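Local atomic coordinates of BugD (Bordetella pertussis Tohama I, PDB entry 2F5X), a protein that binds aspartic acid in the periplasm as a solute receptor of the tripartite tricarboxylate transporter family, probably handing it on for uptake. Residues V256-Q269 with A277-L289. Numbering follows the deposited sequence.
Sequences VKSLQAGLADPKFQ and AEVLTNEANPEAL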
ATOM      1  N   VAL A 256      18.908   5.091   8.199  1.00 12.73           N
ATOM      2  CA  VAL A 256      19.081   5.331   6.757  1.00 12.85           C
ATOM      3  C   VAL A 256      20.085   4.338   6.154  1.00 13.43           C
ATOM      4  O   VAL A 256      19.814   3.715   5.120  1.00 12.81           O
ATOM      5  CB  VAL A 256      19.499   6.799   6.460  1.00 12.63           C
ATOM      6  CG1 VAL A 256      19.866   6.975   5.008  1.00 12.97           C
ATOM      7  CG2 VAL A 256      18.361   7.745   6.809  1.00 11.70           C
ATOM      8  N   LYS A 257      21.222   4.166   6.821  1.00 14.15           N
ATOM      9  CA  LYS A 257      22.251   3.252   6.333  1.00 15.02           C
ATOM     10  C   LYS A 257      21.737   1.818   6.262  1.00 14.59           C
ATOM     11  O   LYS A 257      22.025   1.093   5.304  1.00 14.26           O
ATOM     12  CB  LYS A 257      23.486   3.312   7.228  1.00 15.74           C
ATOM     13  CG  LYS A 257      24.327   4.534   6.967  1.00 20.31           C
ATOM     14  CD  LYS A 257      25.318   4.754   8.091  1.00 25.78           C
ATOM     15  CE  LYS A 257      26.524   3.874   7.928  1.00 27.69           C
ATOM     16  NZ  LYS A 257      27.572   4.257   8.917  1.00 29.90           N
ATOM     17  N   SER A 258      20.965   1.425   7.273  1.00 14.06           N
ATOM     18  CA  SER A 258      20.418   0.074   7.353  1.00 13.76           C
ATOM     19  C   SER A 258      19.343  -0.144   6.295  1.00 13.23           C
ATOM     20  O   SER A 258      19.302  -1.197   5.667  1.00 13.42           O
ATOM     21  CB  SER A 258      19.856  -0.199   8.750  1.00 14.06           C
ATOM     22  OG  SER A 258      20.860  -0.030   9.736  1.00 17.13           O
ATOM     23  N   LEU A 259      18.488   0.855   6.093  1.00 12.67           N
ATOM     24  CA  LEU A 259      17.486   0.788   5.035  1.00 12.06           C
ATOM     25  C   LEU A 259      18.152   0.657   3.664  1.00 12.33           C
ATOM     26  O   LEU A 259      17.761  -0.190   2.858  1.00 12.11           O
ATOM     27  CB  LEU A 259      16.543   2.007   5.074  1.00 11.83           C
ATOM     28  CG  LEU A 259      15.522   2.101   3.927  1.00 11.51           C
ATOM     29  CD1 LEU A 259      14.551   0.907   3.904  1.00 11.35           C
ATOM     30  CD2 LEU A 259      14.761   3.415   3.973  1.00 11.99           C
ATOM     31  N   GLN A 260      19.177   1.468   3.412  1.00 12.25           N
ATOM     32  CA  GLN A 260      19.860   1.413   2.120  1.00 12.53           C
ATOM     33  C   GLN A 260      20.460   0.030   1.872  1.00 12.30           C
ATOM     34  O   GLN A 260      20.361  -0.514   0.770  1.00 12.08           O
ATOM     35  CB  GLN A 260      20.926   2.500   2.034  1.00 12.67           C
ATOM     36  CG  GLN A 260      20.297   3.863   1.803  1.00 13.77           C
ATOM     37  CD  GLN A 260      21.300   4.990   1.758  1.00 15.23           C
ATOM     38  OE1 GLN A 260      22.518   4.759   1.671  1.00 19.36           O
ATOM     39  NE2 GLN A 260      20.799   6.217   1.801  1.00 14.66           N
ATOM     40  N   ALA A 261      21.053  -0.542   2.911  1.00 12.35           N
ATOM     41  CA  ALA A 261      21.641  -1.870   2.793  1.00 12.45           C
ATOM     42  C   ALA A 261      20.553  -2.921   2.587  1.00 12.37           C
ATOM     43  O   ALA A 261      20.711  -3.839   1.782  1.00 12.45           O
ATOM     44  CB  ALA A 261      22.472  -2.188   4.015  1.00 12.60           C
ATOM     45  N   GLY A 262      19.447  -2.774   3.312  1.00 12.23           N
ATOM     46  CA  GLY A 262      18.308  -3.672   3.160  1.00 12.53           C
ATOM     47  C   GLY A 262      17.733  -3.682   1.749  1.00 12.23           C
ATOM     48  O   GLY A 262      17.345  -4.734   1.240  1.00 12.64           O
ATOM     49  N   LEU A 263      17.662  -2.515   1.117  1.00 12.14           N
ATOM     50  CA  LEU A 263      17.133  -2.429  -0.235  1.00 12.03           C
ATOM     51  C   LEU A 263      18.110  -2.978  -1.254  1.00 12.42           C
ATOM     52  O   LEU A 263      17.687  -3.518  -2.270  1.00 12.11           O
ATOM     53  CB  LEU A 263      16.749  -0.998  -0.615  1.00 12.09           C
ATOM     54  CG  LEU A 263      15.690  -0.267   0.212  1.00 11.21           C
ATOM     55  CD1 LEU A 263      15.331   1.034  -0.497  1.00 10.80           C
ATOM     56  CD2 LEU A 263      14.435  -1.132   0.447  1.00 11.53           C
ATOM     57  N   ALA A 264      19.406  -2.842  -0.973  1.00 12.18           N
ATOM     58  CA  ALA A 264      20.451  -3.280  -1.894  1.00 12.37           C
ATOM     59  C   ALA A 264      20.707  -4.785  -1.811  1.00 12.81           C
ATOM     60  O   ALA A 264      21.519  -5.311  -2.561  1.00 13.00           O
ATOM     61  CB  ALA A 264      21.760  -2.506  -1.624  1.00 12.29           C
ATOM     62  N   ASP A 265      20.007  -5.462  -0.904  1.00 13.06           N
ATOM     63  CA  ASP A 265      20.197  -6.889  -0.663  1.00 13.95           C
ATOM     64  C   ASP A 265      19.535  -7.760  -1.740  1.00 14.19           C
ATOM     65  O   ASP A 265      18.366  -7.556  -2.065  1.00 13.70           O
ATOM     66  CB  ASP A 265      19.617  -7.231   0.711  1.00 14.22           C
ATOM     67  CG  ASP A 265      19.654  -8.701   1.004  1.00 15.41           C
ATOM     68  OD1 ASP A 265      20.728  -9.191   1.417  1.00 17.63           O
ATOM     69  OD2 ASP A 265      18.660  -9.433   0.854  1.00 17.74           O
ATOM     70  N   PRO A 266      20.264  -8.740  -2.280  1.00 14.45           N
ATOM     71  CA  PRO A 266      19.730  -9.601  -3.348  1.00 14.67           C
ATOM     72  C   PRO A 266      18.499 -10.424  -2.986  1.00 14.61           C
ATOM     73  O   PRO A 266      17.606 -10.557  -3.830  1.00 14.55           O
ATOM     74  CB  PRO A 266      20.895 -10.552  -3.665  1.00 14.88           C
ATOM     75  CG  PRO A 266      22.092  -9.937  -3.079  1.00 15.65           C
ATOM     76  CD  PRO A 266      21.665  -9.071  -1.948  1.00 14.83           C
ATOM     77  N   LYS A 267      18.460 -10.990  -1.782  1.00 14.77           N
ATOM     78  CA  LYS A 267      17.306 -11.798  -1.370  1.00 14.59           C
ATOM     79  C   LYS A 267      16.042 -10.946  -1.316  1.00 13.94           C
ATOM     80  O   LYS A 267      14.980 -11.334  -1.837  1.00 13.92           O
ATOM     81  CB  LYS A 267      17.551 -12.477  -0.017  1.00 14.80           C
ATOM     82  CG  LYS A 267      16.433 -13.439   0.392  1.00 17.29           C
ATOM     83  CD  LYS A 267      16.686 -14.081   1.753  1.00 20.97           C
ATOM     84  CE  LYS A 267      15.495 -14.934   2.174  1.00 23.52           C
ATOM     85  NZ  LYS A 267      15.796 -15.753   3.383  1.00 24.00           N
ATOM     86  N   PHE A 268      16.160  -9.781  -0.692  1.00 13.18           N
ATOM     87  CA  PHE A 268      15.036  -8.850  -0.640  1.00 13.02           C
ATOM     88  C   PHE A 268      14.579  -8.484  -2.053  1.00 12.81           C
ATOM     89  O   PHE A 268      13.392  -8.564  -2.367  1.00 12.72           O
ATOM     90  CB  PHE A 268      15.408  -7.598   0.165  1.00 12.40           C
ATOM     91  CG  PHE A 268      14.327  -6.553   0.179  1.00 12.47           C
ATOM     92  CD1 PHE A 268      13.173  -6.737   0.944  1.00 11.44           C
ATOM     93  CD2 PHE A 268      14.452  -5.403  -0.593  1.00 11.71           C
ATOM     94  CE1 PHE A 268      12.157  -5.781   0.950  1.00 11.14           C
ATOM     95  CE2 PHE A 268      13.441  -4.445  -0.597  1.00 11.41           C
ATOM     96  CZ  PHE A 268      12.285  -4.641   0.181  1.00 12.03           C
ATOM     97  N   GLN A 269      15.524  -8.095  -2.908  1.00 12.73           N
ATOM     98  CA  GLN A 269      15.191  -7.684  -4.278  1.00 12.86           C
ATOM     99  C   GLN A 269      14.559  -8.799  -5.123  1.00 13.28           C
ATOM    100  O   GLN A 269      13.646  -8.530  -5.912  1.00 13.22           O
ATOM    101  CB  GLN A 269      16.414  -7.063  -4.979  1.00 13.21           C
ATOM    102  CG  GLN A 269      16.800  -5.691  -4.400  1.00 13.46           C
ATOM    103  CD  GLN A 269      16.869  -4.569  -5.437  1.00 13.99           C
ATOM    104  OE1 GLN A 269      17.413  -3.487  -5.152  1.00 15.70           O
ATOM    105  NE2 GLN A 269      16.332  -4.811  -6.624  1.00 12.97           N
ATOM    106  N   ALA A 277       7.047  -5.722  -7.200  1.00 12.44           N
ATOM    107  CA  ALA A 277       7.428  -4.465  -6.566  1.00 12.77           C
ATOM    108  C   ALA A 277       8.734  -3.926  -7.127  1.00 13.15           C
ATOM    109  O   ALA A 277       9.701  -4.675  -7.304  1.00 14.12           O
ATOM    110  CB  ALA A 277       7.533  -4.632  -5.053  1.00 12.49           C
ATOM    111  N   GLU A 278       8.751  -2.631  -7.421  1.00 12.73           N
ATOM    112  CA  GLU A 278       9.980  -1.944  -7.800  1.00 13.37           C
ATOM    113  C   GLU A 278      10.681  -1.500  -6.525  1.00 12.42           C
ATOM    114  O   GLU A 278      10.064  -0.853  -5.682  1.00 12.58           O
ATOM    115  CB  GLU A 278       9.659  -0.708  -8.649  1.00 13.91           C
ATOM    116  CG  GLU A 278      10.884   0.166  -8.910  1.00 18.69           C
ATOM    117  CD  GLU A 278      10.568   1.490  -9.583  1.00 23.53           C
ATOM    118  OE1 GLU A 278      11.497   2.046 -10.215  1.00 27.37           O
ATOM    119  OE2 GLU A 278       9.421   1.990  -9.467  1.00 26.69           O
ATOM    120  N   VAL A 279      11.961  -1.836  -6.383  1.00 12.24           N
ATOM    121  CA  VAL A 279      12.720  -1.422  -5.208  1.00 11.63           C
ATOM    122  C   VAL A 279      13.309  -0.042  -5.481  1.00 11.77           C
ATOM    123  O   VAL A 279      13.938   0.174  -6.523  1.00 11.54           O
ATOM    124  CB  VAL A 279      13.838  -2.441  -4.843  1.00 11.60           C
ATOM    125  CG1 VAL A 279      14.594  -1.992  -3.590  1.00 11.34           C
ATOM    126  CG2 VAL A 279      13.248  -3.832  -4.624  1.00 11.92           C
ATOM    127  N   LEU A 280      13.084   0.888  -4.553  1.00 11.19           N
ATOM    128  CA  LEU A 280      13.510   2.281  -4.723  1.00 11.06           C
ATOM    129  C   LEU A 280      14.891   2.484  -4.097  1.00 10.87           C
ATOM    130  O   LEU A 280      15.094   3.334  -3.232  1.00 11.01           O
ATOM    131  CB  LEU A 280      12.447   3.231  -4.138  1.00 10.60           C
ATOM    132  CG  LEU A 280      11.058   3.075  -4.790  1.00 11.04           C
ATOM    133  CD1 LEU A 280      10.022   3.986  -4.148  1.00 11.41           C
ATOM    134  CD2 LEU A 280      11.134   3.336  -6.300  1.00 12.16           C
ATOM    135  N   THR A 281      15.846   1.700  -4.596  1.00 11.22           N
ATOM    136  CA  THR A 281      17.147   1.504  -3.972  1.00 11.78           C
ATOM    137  C   THR A 281      17.926   2.791  -3.732  1.00 11.81           C
ATOM    138  O   THR A 281      18.568   2.953  -2.686  1.00 11.87           O
ATOM    139  CB  THR A 281      17.975   0.561  -4.854  1.00 11.71           C
ATOM    140  OG1 THR A 281      17.123  -0.493  -5.334  1.00 13.06           O
ATOM    141  CG2 THR A 281      19.018  -0.160  -4.018  1.00 13.13           C
ATOM    142  N   ASN A 282      17.843   3.707  -4.690  1.00 11.43           N
ATOM    143  CA  ASN A 282      18.606   4.944  -4.632  1.00 12.00           C
ATOM    144  C   ASN A 282      17.814   6.121  -4.059  1.00 11.80           C
ATOM    145  O   ASN A 282      18.268   7.268  -4.096  1.00 11.97           O
ATOM    146  CB  ASN A 282      19.157   5.295  -6.019  1.00 12.17           C
ATOM    147  CG  ASN A 282      20.269   6.329  -5.950  1.00 12.59           C
ATOM    148  OD1 ASN A 282      21.166   6.222  -5.119  1.00 12.64           O
ATOM    149  ND2 ASN A 282      20.190   7.357  -6.799  1.00 13.56           N
ATOM    150  N   GLU A 283      16.638   5.821  -3.519  1.00 12.10           N
ATOM    151  CA  GLU A 283      15.768   6.841  -2.939  1.00 12.14           C
ATOM    152  C   GLU A 283      15.491   6.592  -1.460  1.00 12.07           C
ATOM    153  O   GLU A 283      14.544   7.157  -0.894  1.00 12.52           O
ATOM    154  CB  GLU A 283      14.458   6.932  -3.732  1.00 12.67           C
ATOM    155  CG  GLU A 283      14.652   7.430  -5.157  1.00 16.01           C
ATOM    156  CD  GLU A 283      15.042   6.326  -6.112  1.00 19.70           C
ATOM    157  OE1 GLU A 283      14.568   5.184  -5.920  1.00 21.61           O
ATOM    158  OE2 GLU A 283      15.827   6.589  -7.054  1.00 21.75           O
ATOM    159  N   ALA A 284      16.336   5.775  -0.832  1.00 12.18           N
ATOM    160  CA  ALA A 284      16.230   5.489   0.596  1.00 12.32           C
ATOM    161  C   ALA A 284      16.988   6.543   1.411  1.00 12.54           C
ATOM    162  O   ALA A 284      17.988   6.255   2.070  1.00 13.00           O
ATOM    163  CB  ALA A 284      16.729   4.068   0.900  1.00 12.27           C
ATOM    164  N   ASN A 285      16.508   7.779   1.333  1.00 12.40           N
ATOM    165  CA  ASN A 285      17.075   8.876   2.111  1.00 12.73           C
ATOM    166  C   ASN A 285      15.955   9.808   2.541  1.00 12.45           C
ATOM    167  O   ASN A 285      14.887   9.813   1.905  1.00 12.16           O
ATOM    168  CB  ASN A 285      18.170   9.622   1.332  1.00 13.28           C
ATOM    169  CG  ASN A 285      17.675  10.200   0.023  1.00 14.53           C
ATOM    170  OD1 ASN A 285      16.973  11.209   0.002  1.00 15.84           O
ATOM    171  ND2 ASN A 285      18.065   9.572  -1.083  1.00 16.16           N
ATOM    172  N   PRO A 286      16.156  10.547   3.640  1.00 12.52           N
ATOM    173  CA  PRO A 286      15.090  11.398   4.192  1.00 12.68           C
ATOM    174  C   PRO A 286      14.535  12.405   3.196  1.00 12.91           C
ATOM    175  O   PRO A 286      13.320  12.609   3.143  1.00 13.07           O
ATOM    176  CB  PRO A 286      15.793  12.105   5.353  1.00 12.77           C
ATOM    177  CG  PRO A 286      16.772  11.065   5.814  1.00 12.18           C
ATOM    178  CD  PRO A 286      17.357  10.571   4.502  1.00 12.37           C
ATOM    179  N   GLU A 287      15.412  13.022   2.414  1.00 13.40           N
ATOM    180  CA  GLU A 287      14.987  14.056   1.469  1.00 14.02           C
ATOM    181  C   GLU A 287      14.042  13.528   0.391  1.00 13.59           C
ATOM    182  O   GLU A 287      13.071  14.200   0.023  1.00 13.55           O
ATOM    183  CB  GLU A 287      16.207  14.726   0.844  1.00 14.90           C
ATOM    184  CG  GLU A 287      17.055  15.497   1.856  1.00 19.52           C
ATOM    185  CD  GLU A 287      18.156  14.675   2.532  1.00 24.21           C
ATOM    186  OE1 GLU A 287      18.263  13.436   2.335  1.00 23.95           O
ATOM    187  OE2 GLU A 287      18.942  15.293   3.283  1.00 28.05           O
ATOM    188  N   ALA A 288      14.320  12.326  -0.115  1.00 13.01           N
ATOM    189  CA  ALA A 288      13.485  11.730  -1.155  1.00 12.08           C
ATOM    190  C   ALA A 288      12.087  11.427  -0.618  1.00 11.76           C
ATOM    191  O   ALA A 288      11.085  11.690  -1.289  1.00 11.60           O
ATOM    192  CB  ALA A 288      14.136  10.477  -1.726  1.00 12.77           C
ATOM    193  N   LEU A 289      12.017  10.895   0.599  1.00 10.76           N
ATOM    194  CA  LEU A 289      10.721  10.590   1.199  1.00 10.60           C
ATOM    195  C   LEU A 289       9.944  11.874   1.514  1.00 11.07           C
ATOM    196  O   LEU A 289       8.743  11.960   1.241  1.00 10.82           O
ATOM    197  CB  LEU A 289      10.882   9.701   2.437  1.00 10.38           C
ATOM    198  CG  LEU A 289       9.583   9.324   3.172  1.00  9.46           C
ATOM    199  CD1 LEU A 289       8.597   8.660   2.212  1.00 10.01           C
ATOM    200  CD2 LEU A 289       9.889   8.418   4.357  1.00  9.54           C
TER
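Gln-260 NE2 donates to Ala-284 O at 2.8 Å, and the N-H...O angle of 169° makes the bond nearly straight. The carbonyl oxygen lies almost in the amide plane of Gln-260, whereas the nitrogen stands 40° above the carbonyl plane of Ala-284. A chain extended beyond CG carries the amide to this oxygen. Ala-284, the centre of an inverse gamma turn, points its CB at helix 249-263. There the methyl is met by Leu-263 CD1 at 3.6 Å and by Leu-259 CD2 at 3.7 Å, with Gln-260 CG also against it. Val-256 CG2 meets the CD of the Pro-286 ring at 3.8 Å. That proline opens helix 286-306, whose N-cap is Asn-285: its OD1 accepts from Ala-288 N at 2.9 Å.

Near Leu-263, Val-279 takes over the packing. With CG1 anti to its backbone N (chi1 -179°), this methyl lies 3.8 Å from Leu-263 CB and reaches the edge of the Phe-268 ring, near the ring plane, 4.0 Å from CE2. Asp-265 OD2 caps helix 266-274 through Phe-268 N.

This is structural packing within a fold of the periplasmic binding protein clan, not part of the ligand pocket: the Phe-268 side chain is about 14 Å from the bound aspartic acid. Backbone bonds of Glu-278 and Leu-280 to Asp-110 and Val-108 join 277-289 to strand 102-117, while Ser-258 of helix 249-263 packs on helix 30-46.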